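Transferrin (Manduca sexta, PDB 6WB6) binds a single ferric ion together with carbonate and carries iron as a secreted transport protein of an insect. Local coordinates at residues V544-L549 with S573-C578; S465-L470 with A581-R586; D60-S65 with D331-A336; F374-R379 with A608-T613. One frame throughout, in Å; residues are numbered along the deposited sequence.

Contact 1. Residues V544-L549 with S573-C578; sequences VSSADL and SSFATC
Ser574 O is gripped by three donors in the turn that sets Phe575 against Ser546. The good bond comes from Thr577 N at 2.8 Å. Those from Thr577 OG1 and Cys578 N are weak. Phe575 CG lies between its backbone N and carbonyl carbon (chi1 57°), and this turns the ring to the other segment. Ser546 CB sits over one ring face, 3.8 Å from the centroid of Phe575 and 26° off the normal. It is offset toward the rim, and its closest approach is to CD2 of Phe575, at 3.4 Å. This is a CH-pi contact. Ser546 OG lies beyond the same rim, 3.7 Å from Phe575 CD2. Ser546 OG accepts a hydrogen bond from Tyr437 N. Leu549 CD1 approaches the ring obliquely, with CD1 of Phe575 at 4.2 Å. Val439 and Leu559, from neighbouring strands, also touch the ring. Cys578 ties the turn to Cys561 by a disulfide. On the other segment, Ser545 OG accepts from Ala547 N at 2.8 Å (N-H...O angle 150°). The bond lies where strand 542-545 gives way to a 3-10 segment. The donor is the backbone N two residues on: an ST turn.

Contact 2. Residues S465-L470 with A581-R586; sequences STFSGL and AMAPSR
Phe467 reaches from the first turn of helix 467-479 against the extended chain of residues 581-586. From CB the chain leaves with CG anti to the backbone N (chi1 178°), and this carries the ring to Pro584. CG already lies 3.7 Å from Pro584 CD. One ortho atom, CD2 of Phe467, meets the same Pro584 CD at 3.5 Å. The other, CD1, faces CB of Ala583. The proline methylene sits over the ring centre, 13° off the normal, a CH-pi contact on one face. Further out, CE1 of Phe467 lies 3.8 Å from Ala583 CA, and CE2 stays under the proline. The chain that meets the ring runs from strand 581-582 of the mixed sheet to strand 587-590 of the four-stranded sheet. It thus passes between the two domains of the C-terminal lobe, consistent with one of the paired hinge strands of transferrin lobes. At the tip, CZ of Phe467 has CB of Ala581 at the ring edge, 3.9 Å away. The carbonyl oxygen of Met582 approaches obliquely, 3.4 Å from CZ of Phe467. Pro584 is also touched by Phe650 of helix 644-659. Behind Phe467, Thr466 is the N-cap of the helix: its OG1 accepts from Gly469 N at 2.7 Å.

Contact 3. Residues D60-S65 with D331-A336; sequences DMYVAS and DYLNKA
A Met-aromatic contact between Met61 and Tyr332 joins helices 58-65 and 329-334 in the iron-bearing N-terminal lobe. Helix 58-65 starts just after Asp57, whose side chain is about 6 Å from that of Met61. The Met61 chain is extended beyond CG (chi2 169°), which carries the sulfur to the tyrosine. SD lies 3.2 Å from Tyr332 CD2, a close approach, and almost as near CE2. It comes in obliquely, 4.1 Å from the centroid of the Tyr332 ring. Met61 CE adds a contact of 3.7 Å to CE2 of Tyr332. The far end of the tyrosine is tied down, since its OH bonds to Trp273 O. An alanine in place of Met61 would remove the sulfur and methyl and would probably leave a gap beside CD2 and CE2 of the Tyr332 ring. A second pair lies one residue on in each helix. Leu333 crosses Tyr62 at about a right angle, and its CD1 lies near the plane of the Tyr62 ring, at the edge. Helix 338-342 packs against both of these residues. Leu333 CD1 also reaches the root of the tyrosine, where CB of Tyr62 is 3.7 Å away.

Contact 4. Residues F374-R379 with A608-T613; sequences FSRDIR and AQMLAT
Arg376 and Ile378 flank the turning point of a Schellman motif that ends helix 360-375, and both pack on Met610 near the C-terminal end of helix 597-611. Asp377, with phi at 67°, is the C-prime residue, and its N donates to Phe374 O. Phe374 O also takes Arg379 NH1 at 3.0 Å, in the carbonyl plane and on a lone pair. Arg379 NH1 donates to Ile378 O as well, from above the carbonyl plane. Arg379 NH2 lies over one face of the Phe374 ring, toward its rim. Met610 extends from its helix with CG anti to the backbone N, then bends at chi3 (59°). The bend turns the methyl, CE, to Ile378 CD1 at 3.6 Å. The sulfur, SD, lies against the aliphatic part of Arg376, with CB of Arg376 at 3.7 Å and CG farther. An alanine at Met610 would probably leave Ile378 CD1 and the Arg376 methylenes without their packing partner. The Arg376 guanidinium goes on to the N-terminal lobe, where it forms salt bridges with Asp60 and with Asp57. Asp57 is predicted from the family as an iron ligand, but the protein ligands seen here are Tyr90 and Tyr204. The metal is about 12 Å from the Arg376 side chain. Arg376 thus packs through its methylenes and reaches the other lobe through its guanidinium, which probably helps to hold the lobes together.

How the contacts relate
Contacts 1 and 2 both reach the same mixed sheet of the C-terminal lobe. Their centres are 11 Å apart, and Val544 O touches Ser468 CB. Contact 2 is buried and contact 1 lies at the surface, yet both set a phenylalanine ring under a CH group. Contact 3 is buried in the other lobe, on the far side of the chain's centre, and relies on a sulfur-aromatic pair and on leucine against tyrosine. Contact 4 is partly buried and near the centre of the chain. Its centre is 18 Å from that of contact 3, and the two touch through Tyr62 against Phe374. Here, where the lobes meet, the Asp60-Arg376 salt bridge also joins the two contacts.

Contact 1. Residues V544-L549 with S573-C578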
loop_
_atom_site.group_PDB
_atom_site.type_symbol
_atom_site.label_atom_id
_atom_site.label_comp_id
_atom_site.label_asym_id
_atom_site.label_seq_id
_atom_site.Cartn_x
_atom_site.Cartn_y
_atom_site.Cartn_z
ATOM N N VAL A 544 -27.912 3.185 13.116
ATOM C CA VAL A 544 -27.470 2.339 12.023
ATOM C C VAL A 544 -25.984 2.590 11.846
ATOM O O VAL A 544 -25.399 3.424 12.525
ATOM C CB VAL A 544 -28.261 2.634 10.742
ATOM C CG1 VAL A 544 -29.727 2.247 10.959
ATOM C CG2 VAL A 544 -28.148 4.119 10.369
ATOM N N SER A 545 -25.368 1.831 10.957
ATOM C CA SER A 545 -23.996 2.095 10.584
ATOM C C SER A 545 -23.977 3.143 9.495
ATOM O O SER A 545 -24.892 3.217 8.679
ATOM C CB SER A 545 -23.294 0.846 10.057
ATOM O OG SER A 545 -22.123 1.243 9.332
ATOM N N SER A 546 -22.886 3.906 9.443
ATOM C CA SER A 546 -22.688 4.818 8.318
ATOM C C SER A 546 -22.656 4.068 6.988
ATOM O O SER A 546 -23.066 4.611 5.956
ATOM C CB SER A 546 -21.402 5.610 8.515
ATOM O OG SER A 546 -20.300 4.747 8.572
ATOM N N ALA A 547 -22.209 2.810 7.004
ATOM C CA ALA A 547 -22.185 2.001 5.786
ATOM C C ALA A 547 -23.573 1.789 5.179
ATOM O O ALA A 547 -23.674 1.470 3.991
ATOM C CB ALA A 547 -21.529 0.649 6.089
ATOM N N ASP A 548 -24.636 1.956 5.954
ATOM C CA ASP A 548 -25.997 1.710 5.496
ATOM C C ASP A 548 -26.756 2.991 5.194
ATOM O O ASP A 548 -27.983 2.950 5.042
ATOM C CB ASP A 548 -26.780 0.913 6.543
ATOM C CG ASP A 548 -26.484 -0.584 6.497
ATOM O OD1 ASP A 548 -25.797 -1.050 5.558
ATOM O OD2 ASP A 548 -26.947 -1.297 7.415
ATOM N N LEU A 549 -26.068 4.123 5.103
ATOM C CA LEU A 549 -26.774 5.390 4.917
ATOM C C LEU A 549 -27.366 5.564 3.508
ATOM O O LEU A 549 -28.178 6.477 3.317
ATOM C CB LEU A 549 -25.835 6.554 5.248
ATOM C CG LEU A 549 -25.466 6.638 6.734
ATOM C CD1 LEU A 549 -24.500 7.766 7.007
ATOM C CD2 LEU A 549 -26.716 6.788 7.633
ATOM N N SER A 573 -23.406 12.765 4.952
ATOM C CA SER A 573 -22.035 12.465 4.548
ATOM C C SER A 573 -20.997 12.877 5.581
ATOM O O SER A 573 -19.811 12.588 5.389
ATOM C CB SER A 573 -21.720 13.147 3.218
ATOM O OG SER A 573 -21.923 14.546 3.320
ATOM N N SER A 574 -21.399 13.534 6.666
ATOM C CA SER A 574 -20.456 14.005 7.665
ATOM C C SER A 574 -20.344 13.060 8.845
ATOM O O SER A 574 -19.749 13.431 9.860
ATOM C CB SER A 574 -20.852 15.397 8.160
ATOM O OG SER A 574 -21.915 15.291 9.084
ATOM N N PHE A 575 -20.868 11.841 8.719
ATOM C CA PHE A 575 -20.851 10.862 9.804
ATOM C C PHE A 575 -19.525 10.816 10.560
ATOM O O PHE A 575 -19.531 10.634 11.782
ATOM C CB PHE A 575 -21.202 9.468 9.262
ATOM C CG PHE A 575 -20.299 8.994 8.169
ATOM C CD1 PHE A 575 -20.565 9.303 6.855
ATOM C CD2 PHE A 575 -19.175 8.239 8.460
ATOM C CE1 PHE A 575 -19.727 8.875 5.841
ATOM C CE2 PHE A 575 -18.343 7.798 7.460
ATOM C CZ PHE A 575 -18.613 8.116 6.145
ATOM N N ALA A 576 -18.385 11.010 9.880
ATOM C CA ALA A 576 -17.103 10.927 10.579
ATOM C C ALA A 576 -16.975 11.942 11.716
ATOM O O ALA A 576 -16.117 11.763 12.579
ATOM C CB ALA A 576 -15.926 11.108 9.620
ATOM N N THR A 577 -17.810 12.984 11.761
ATOM C CA THR A 577 -17.785 13.922 12.881
ATOM C C THR A 577 -19.165 14.148 13.498
ATOM O O THR A 577 -19.300 14.984 14.404
ATOM C CB THR A 577 -17.189 15.270 12.442
ATOM O OG1 THR A 577 -18.057 15.888 11.487
ATOM C CG2 THR A 577 -15.804 15.069 11.833
ATOM N N CYS A 578 -20.183 13.421 13.041
ATOM C CA CYS A 578 -21.569 13.554 13.500
ATOM C C CYS A 578 -22.075 12.125 13.664
ATOM O O CYS A 578 -22.579 11.531 12.704
ATOM C CB CYS A 578 -22.436 14.333 12.514
ATOM S SG CYS A 578 -24.134 14.585 13.111
#

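Contact 2. Residues S465-L470 with A581-R586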
loop_
_atom_site.group_PDB
_atom_site.type_symbol
_atom_site.label_atom_id
_atom_site.label_comp_id
_atom_site.label_asym_id
_atom_site.label_seq_id
_atom_site.Cartn_x
_atom_site.Cartn_y
_atom_site.Cartn_z
ATOM N N SER A 465 -27.237 -7.745 16.837
ATOM C CA SER A 465 -25.901 -8.302 16.671
ATOM C C SER A 465 -24.907 -7.297 16.090
ATOM O O SER A 465 -23.754 -7.663 15.849
ATOM C CB SER A 465 -25.961 -9.555 15.787
ATOM O OG SER A 465 -26.536 -9.277 14.516
ATOM N N THR A 466 -25.300 -6.045 15.882
ATOM C CA THR A 466 -24.404 -5.069 15.282
ATOM C C THR A 466 -23.852 -4.097 16.322
ATOM O O THR A 466 -24.479 -3.804 17.346
ATOM C CB THR A 466 -25.089 -4.244 14.195
ATOM O OG1 THR A 466 -25.929 -3.281 14.818
ATOM C CG2 THR A 466 -25.887 -5.122 13.248
ATOM N N PHE A 467 -22.672 -3.567 16.017
ATOM C CA PHE A 467 -22.106 -2.502 16.829
ATOM C C PHE A 467 -23.010 -1.273 16.821
ATOM O O PHE A 467 -23.419 -0.780 17.878
ATOM C CB PHE A 467 -20.705 -2.158 16.322
ATOM C CG PHE A 467 -20.062 -1.051 17.073
ATOM C CD1 PHE A 467 -20.227 0.258 16.667
ATOM C CD2 PHE A 467 -19.307 -1.317 18.199
ATOM C CE1 PHE A 467 -19.653 1.279 17.355
ATOM C CE2 PHE A 467 -18.738 -0.308 18.905
ATOM C CZ PHE A 467 -18.895 1.006 18.485
ATOM N N SER A 468 -23.345 -0.769 15.636
ATOM C CA SER A 468 -24.086 0.492 15.551
ATOM C C SER A 468 -25.506 0.357 16.092
ATOM O O SER A 468 -26.097 1.345 16.553
ATOM C CB SER A 468 -24.137 0.979 14.098
ATOM O OG SER A 468 -22.924 0.709 13.403
ATOM N N GLY A 469 -26.055 -0.845 16.059
ATOM C CA GLY A 469 -27.435 -1.038 16.428
ATOM C C GLY A 469 -27.595 -1.179 17.922
ATOM O O GLY A 469 -28.542 -0.661 18.512
ATOM N N LEU A 470 -26.646 -1.865 18.551
ATOM C CA LEU A 470 -26.772 -2.226 19.960
ATOM C C LEU A 470 -25.662 -1.588 20.779
ATOM O O LEU A 470 -25.942 -0.730 21.617
ATOM C CB LEU A 470 -26.766 -3.749 20.103
ATOM C CG LEU A 470 -26.990 -4.329 21.504
ATOM C CD1 LEU A 470 -25.686 -4.387 22.270
ATOM C CD2 LEU A 470 -28.047 -3.538 22.268
ATOM N N ALA A 581 -20.501 6.594 17.748
ATOM C CA ALA A 581 -19.173 6.061 17.993
ATOM C C ALA A 581 -18.569 5.654 16.667
ATOM O O ALA A 581 -19.281 5.268 15.734
ATOM C CB ALA A 581 -19.201 4.841 18.940
ATOM N N MET A 582 -17.250 5.708 16.608
ATOM C CA MET A 582 -16.545 5.047 15.533
ATOM C C MET A 582 -16.724 3.542 15.666
ATOM O O MET A 582 -16.766 3.003 16.777
ATOM C CB MET A 582 -15.068 5.412 15.571
ATOM C CG MET A 582 -14.326 4.948 14.337
ATOM S SD MET A 582 -12.609 5.440 14.362
ATOM C CE MET A 582 -11.978 4.103 15.335
ATOM N N ALA A 583 -16.840 2.875 14.547
ATOM C CA ALA A 583 -17.124 1.456 14.518
ATOM C C ALA A 583 -15.835 0.672 14.371
ATOM O O ALA A 583 -14.994 1.028 13.538
ATOM C CB ALA A 583 -18.069 1.127 13.368
ATOM N N PRO A 584 -15.612 -0.384 15.148
ATOM C CA PRO A 584 -14.418 -1.201 14.912
ATOM C C PRO A 584 -14.513 -1.846 13.543
ATOM O O PRO A 584 -15.502 -2.499 13.220
ATOM C CB PRO A 584 -14.451 -2.227 16.051
ATOM C CG PRO A 584 -15.869 -2.274 16.467
ATOM C CD PRO A 584 -16.434 -0.911 16.245
ATOM N N SER A 585 -13.502 -1.600 12.718
ATOM C CA SER A 585 -13.361 -2.245 11.422
ATOM C C SER A 585 -12.404 -3.406 11.585
ATOM O O SER A 585 -11.676 -3.479 12.574
ATOM C CB SER A 585 -12.804 -1.286 10.363
ATOM O OG SER A 585 -11.401 -1.144 10.492
ATOM N N ARG A 586 -12.399 -4.315 10.613
ATOM C CA ARG A 586 -11.434 -5.399 10.674
ATOM C C ARG A 586 -10.089 -4.827 11.102
ATOM O O ARG A 586 -9.595 -3.868 10.506
ATOM C CB ARG A 586 -11.293 -6.098 9.330
ATOM C CG ARG A 586 -10.157 -7.065 9.288
ATOM C CD ARG A 586 -10.251 -7.994 8.079
ATOM N NE ARG A 586 -11.415 -8.862 8.166
ATOM C CZ ARG A 586 -11.805 -9.704 7.208
ATOM N NH1 ARG A 586 -11.126 -9.823 6.072
ATOM N NH2 ARG A 586 -12.880 -10.439 7.388
#

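Contact 3. Residues D60-S65 with D331-A336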
loop_
_atom_site.group_PDB
_atom_site.type_symbol
_atom_site.label_atom_id
_atom_site.label_comp_id
_atom_site.label_asym_id
_atom_site.label_seq_id
_atom_site.Cartn_x
_atom_site.Cartn_y
_atom_site.Cartn_z
ATOM N N ASP A 60 8.741 -8.005 -11.341
ATOM C CA ASP A 60 7.880 -9.138 -11.679
ATOM C C ASP A 60 8.693 -10.317 -12.224
ATOM O O ASP A 60 8.391 -11.482 -11.932
ATOM C CB ASP A 60 6.808 -8.697 -12.689
ATOM C CG ASP A 60 5.936 -7.552 -12.180
ATOM O OD1 ASP A 60 5.464 -7.583 -11.017
ATOM O OD2 ASP A 60 5.735 -6.594 -12.950
ATOM N N MET A 61 9.714 -10.032 -13.029
ATOM C CA MET A 61 10.631 -11.071 -13.491
ATOM C C MET A 61 11.219 -11.815 -12.312
ATOM O O MET A 61 11.304 -13.051 -12.311
ATOM C CB MET A 61 11.750 -10.448 -14.339
ATOM C CG MET A 61 11.224 -9.666 -15.551
ATOM S SD MET A 61 12.476 -8.651 -16.390
ATOM C CE MET A 61 11.449 -7.643 -17.475
ATOM N N TYR A 62 11.602 -11.070 -11.279
ATOM C CA TYR A 62 12.110 -11.700 -10.082
ATOM C C TYR A 62 11.064 -12.618 -9.468
ATOM O O TYR A 62 11.368 -13.763 -9.130
ATOM C CB TYR A 62 12.572 -10.637 -9.082
ATOM C CG TYR A 62 13.205 -11.282 -7.887
ATOM C CD1 TYR A 62 14.549 -11.618 -7.900
ATOM C CD2 TYR A 62 12.449 -11.624 -6.772
ATOM C CE1 TYR A 62 15.134 -12.224 -6.836
ATOM C CE2 TYR A 62 13.035 -12.252 -5.688
ATOM C CZ TYR A 62 14.383 -12.543 -5.732
ATOM O OH TYR A 62 14.997 -13.165 -4.682
ATOM N N VAL A 63 9.823 -12.137 -9.298
ATOM C CA VAL A 63 8.765 -13.033 -8.821
ATOM C C VAL A 63 8.693 -14.251 -9.712
ATOM O O VAL A 63 8.492 -15.380 -9.248
ATOM C CB VAL A 63 7.405 -12.317 -8.770
ATOM C CG1 VAL A 63 6.272 -13.332 -8.467
ATOM C CG2 VAL A 63 7.425 -11.212 -7.711
ATOM N N ALA A 64 8.881 -14.038 -11.008
ATOM C CA ALA A 64 8.681 -15.110 -11.966
ATOM C C ALA A 64 9.816 -16.117 -11.875
ATOM O O ALA A 64 9.592 -17.327 -11.966
ATOM C CB ALA A 64 8.565 -14.509 -13.361
ATOM N N SER A 65 11.027 -15.629 -11.620
ATOM C CA SER A 65 12.200 -16.478 -11.544
ATOM C C SER A 65 12.179 -17.378 -10.328
ATOM O O SER A 65 12.992 -18.300 -10.254
ATOM C CB SER A 65 13.471 -15.621 -11.524
ATOM O OG SER A 65 13.660 -15.037 -10.245
ATOM N N ASP A 331 18.963 -14.013 -15.180
ATOM C CA ASP A 331 20.138 -13.571 -15.923
ATOM C C ASP A 331 19.928 -12.170 -16.467
ATOM O O ASP A 331 20.878 -11.376 -16.559
ATOM C CB ASP A 331 20.450 -14.540 -17.058
ATOM C CG ASP A 331 20.845 -15.904 -16.543
ATOM O OD1 ASP A 331 21.425 -15.960 -15.450
ATOM O OD2 ASP A 331 20.571 -16.908 -17.222
ATOM N N TYR A 332 18.686 -11.858 -16.836
ATOM C CA TYR A 332 18.343 -10.497 -17.212
ATOM C C TYR A 332 18.602 -9.540 -16.061
ATOM O O TYR A 332 19.197 -8.472 -16.246
ATOM C CB TYR A 332 16.874 -10.450 -17.611
ATOM C CG TYR A 332 16.386 -9.096 -18.081
ATOM C CD1 TYR A 332 16.758 -8.595 -19.315
ATOM C CD2 TYR A 332 15.540 -8.335 -17.296
ATOM C CE1 TYR A 332 16.293 -7.389 -19.762
ATOM C CE2 TYR A 332 15.066 -7.104 -17.733
ATOM C CZ TYR A 332 15.451 -6.641 -18.966
ATOM O OH TYR A 332 15.012 -5.412 -19.421
ATOM N N LEU A 333 18.134 -9.901 -14.858
ATOM C CA LEU A 333 18.331 -9.031 -13.707
ATOM C C LEU A 333 19.789 -8.997 -13.294
ATOM O O LEU A 333 20.314 -7.928 -12.949
ATOM C CB LEU A 333 17.474 -9.485 -12.536
ATOM C CG LEU A 333 15.972 -9.427 -12.748
ATOM C CD1 LEU A 333 15.297 -10.035 -11.545
ATOM C CD2 LEU A 333 15.490 -8.061 -12.969
ATOM N N ASN A 334 20.454 -10.156 -13.321
ATOM C CA ASN A 334 21.854 -10.219 -12.932
ATOM C C ASN A 334 22.698 -9.223 -13.713
ATOM O O ASN A 334 23.557 -8.555 -13.139
ATOM C CB ASN A 334 22.403 -11.621 -13.145
ATOM C CG ASN A 334 22.089 -12.557 -11.996
ATOM O OD1 ASN A 334 21.476 -12.172 -10.992
ATOM N ND2 ASN A 334 22.514 -13.797 -12.140
ATOM N N LYS A 335 22.498 -9.124 -15.025
ATOM C CA LYS A 335 23.465 -8.349 -15.788
ATOM C C LYS A 335 23.308 -6.853 -15.553
ATOM O O LYS A 335 24.108 -6.051 -16.069
ATOM C CB LYS A 335 23.354 -8.676 -17.284
ATOM C CG LYS A 335 21.995 -8.383 -17.911
ATOM C CD LYS A 335 21.957 -8.807 -19.368
ATOM C CE LYS A 335 20.647 -8.453 -20.015
ATOM N NZ LYS A 335 20.467 -6.978 -20.195
ATOM N N ALA A 336 22.296 -6.466 -14.786
ATOM C CA ALA A 336 22.131 -5.099 -14.357
ATOM C C ALA A 336 22.655 -4.889 -12.947
ATOM O O ALA A 336 22.648 -3.754 -12.469
ATOM C CB ALA A 336 20.662 -4.699 -14.427
#

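Contact 4. Residues F374-R379 with A608-T613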
loop_
_atom_site.group_PDB
_atom_site.type_symbol
_atom_site.label_atom_id
_atom_site.label_comp_id
_atom_site.label_asym_id
_atom_site.label_seq_id
_atom_site.Cartn_x
_atom_site.Cartn_y
_atom_site.Cartn_z
ATOM N N PHE A 374 8.040 -8.667 -1.239
ATOM C CA PHE A 374 9.489 -8.786 -1.219
ATOM C C PHE A 374 10.094 -8.288 -2.521
ATOM O O PHE A 374 11.061 -7.531 -2.514
ATOM C CB PHE A 374 9.906 -10.224 -0.984
ATOM C CG PHE A 374 11.371 -10.398 -0.923
ATOM C CD1 PHE A 374 12.050 -10.146 0.246
ATOM C CD2 PHE A 374 12.073 -10.825 -2.027
ATOM C CE1 PHE A 374 13.397 -10.304 0.331
ATOM C CE2 PHE A 374 13.439 -10.992 -1.954
ATOM C CZ PHE A 374 14.099 -10.732 -0.766
ATOM N N SER A 375 9.549 -8.729 -3.656
ATOM C CA SER A 375 10.069 -8.287 -4.939
ATOM C C SER A 375 9.952 -6.779 -5.111
ATOM O O SER A 375 10.620 -6.218 -5.980
ATOM C CB SER A 375 9.335 -8.992 -6.086
ATOM O OG SER A 375 7.969 -8.647 -6.083
ATOM N N ARG A 376 9.097 -6.121 -4.330
ATOM C CA ARG A 376 8.866 -4.688 -4.439
ATOM C C ARG A 376 9.553 -3.902 -3.324
ATOM O O ARG A 376 9.126 -2.788 -3.004
ATOM C CB ARG A 376 7.373 -4.409 -4.432
ATOM C CG ARG A 376 6.643 -4.905 -5.687
ATOM C CD ARG A 376 6.842 -3.964 -6.868
ATOM N NE ARG A 376 6.486 -4.616 -8.130
ATOM C CZ ARG A 376 6.342 -3.983 -9.292
ATOM N NH1 ARG A 376 6.508 -2.671 -9.364
ATOM N NH2 ARG A 376 6.010 -4.668 -10.380
ATOM N N ASP A 377 10.573 -4.492 -2.704
ATOM C CA ASP A 377 11.461 -3.824 -1.759
ATOM C C ASP A 377 10.759 -3.406 -0.472
ATOM O O ASP A 377 11.204 -2.470 0.205
ATOM C CB ASP A 377 12.149 -2.604 -2.382
ATOM C CG ASP A 377 13.433 -2.238 -1.622
ATOM O OD1 ASP A 377 14.291 -3.131 -1.488
ATOM O OD2 ASP A 377 13.552 -1.114 -1.107
ATOM N N ILE A 378 9.682 -4.096 -0.102
ATOM C CA ILE A 378 8.994 -3.838 1.161
ATOM C C ILE A 378 9.563 -4.802 2.184
ATOM O O ILE A 378 9.724 -5.989 1.891
ATOM C CB ILE A 378 7.481 -4.007 1.017
ATOM C CG1 ILE A 378 6.950 -3.010 -0.005
ATOM C CG2 ILE A 378 6.761 -3.853 2.362
ATOM C CD1 ILE A 378 5.440 -3.136 -0.192
ATOM N N ARG A 379 9.938 -4.267 3.356
ATOM C CA ARG A 379 10.659 -4.995 4.402
ATOM C C ARG A 379 10.099 -4.492 5.726
ATOM O O ARG A 379 9.976 -3.265 5.920
ATOM C CB ARG A 379 12.168 -4.773 4.353
ATOM C CG ARG A 379 12.825 -5.179 3.055
ATOM C CD ARG A 379 12.902 -6.679 2.903
ATOM N NE ARG A 379 13.722 -7.044 1.757
ATOM C CZ ARG A 379 13.310 -7.038 0.487
ATOM N NH1 ARG A 379 12.062 -6.690 0.183
ATOM N NH2 ARG A 379 14.156 -7.395 -0.479
ATOM N N ALA A 608 -0.628 -1.611 1.043
ATOM C CA ALA A 608 -1.888 -0.936 0.775
ATOM C C ALA A 608 -1.657 0.332 -0.021
ATOM O O ALA A 608 -2.441 0.678 -0.909
ATOM C CB ALA A 608 -2.595 -0.613 2.087
ATOM N N GLN A 609 -0.572 1.038 0.271
ATOM C CA GLN A 609 -0.388 2.316 -0.400
ATOM C C GLN A 609 0.240 2.130 -1.783
ATOM O O GLN A 609 -0.169 2.782 -2.743
ATOM C CB GLN A 609 0.405 3.241 0.502
ATOM C CG GLN A 609 1.871 3.322 0.268
ATOM C CD GLN A 609 2.503 4.385 1.161
ATOM O OE1 GLN A 609 1.795 5.109 1.880
ATOM N NE2 GLN A 609 3.834 4.470 1.138
ATOM N N MET A 610 1.157 1.177 -1.921
ATOM C CA MET A 610 1.687 0.837 -3.235
ATOM C C MET A 610 0.606 0.312 -4.179
ATOM O O MET A 610 0.674 0.534 -5.392
ATOM C CB MET A 610 2.790 -0.205 -3.071
ATOM C CG MET A 610 3.415 -0.630 -4.382
ATOM S SD MET A 610 4.702 -1.874 -4.143
ATOM C CE MET A 610 3.693 -3.084 -3.347
ATOM N N LEU A 611 -0.376 -0.420 -3.662
ATOM C CA LEU A 611 -1.354 -1.091 -4.511
ATOM C C LEU A 611 -2.663 -0.339 -4.639
ATOM O O LEU A 611 -3.575 -0.813 -5.330
ATOM C CB LEU A 611 -1.629 -2.489 -3.975
ATOM C CG LEU A 611 -0.436 -3.420 -4.103
ATOM C CD1 LEU A 611 -0.781 -4.701 -3.322
ATOM C CD2 LEU A 611 -0.136 -3.724 -5.577
ATOM N N ALA A 612 -2.780 0.822 -4.012
ATOM C CA ALA A 612 -4.051 1.531 -4.038
ATOM C C ALA A 612 -4.428 1.906 -5.470
ATOM O O ALA A 612 -5.598 1.807 -5.864
ATOM C CB ALA A 612 -3.965 2.759 -3.134
ATOM N N THR A 613 -3.441 2.298 -6.267
ATOM C CA THR A 613 -3.625 2.621 -7.667
ATOM C C THR A 613 -3.143 1.525 -8.611
ATOM O O THR A 613 -3.288 1.671 -9.827
ATOM C CB THR A 613 -2.874 3.908 -8.001
ATOM O OG1 THR A 613 -1.493 3.595 -8.249
ATOM C CG2 THR A 613 -2.979 4.900 -6.843
#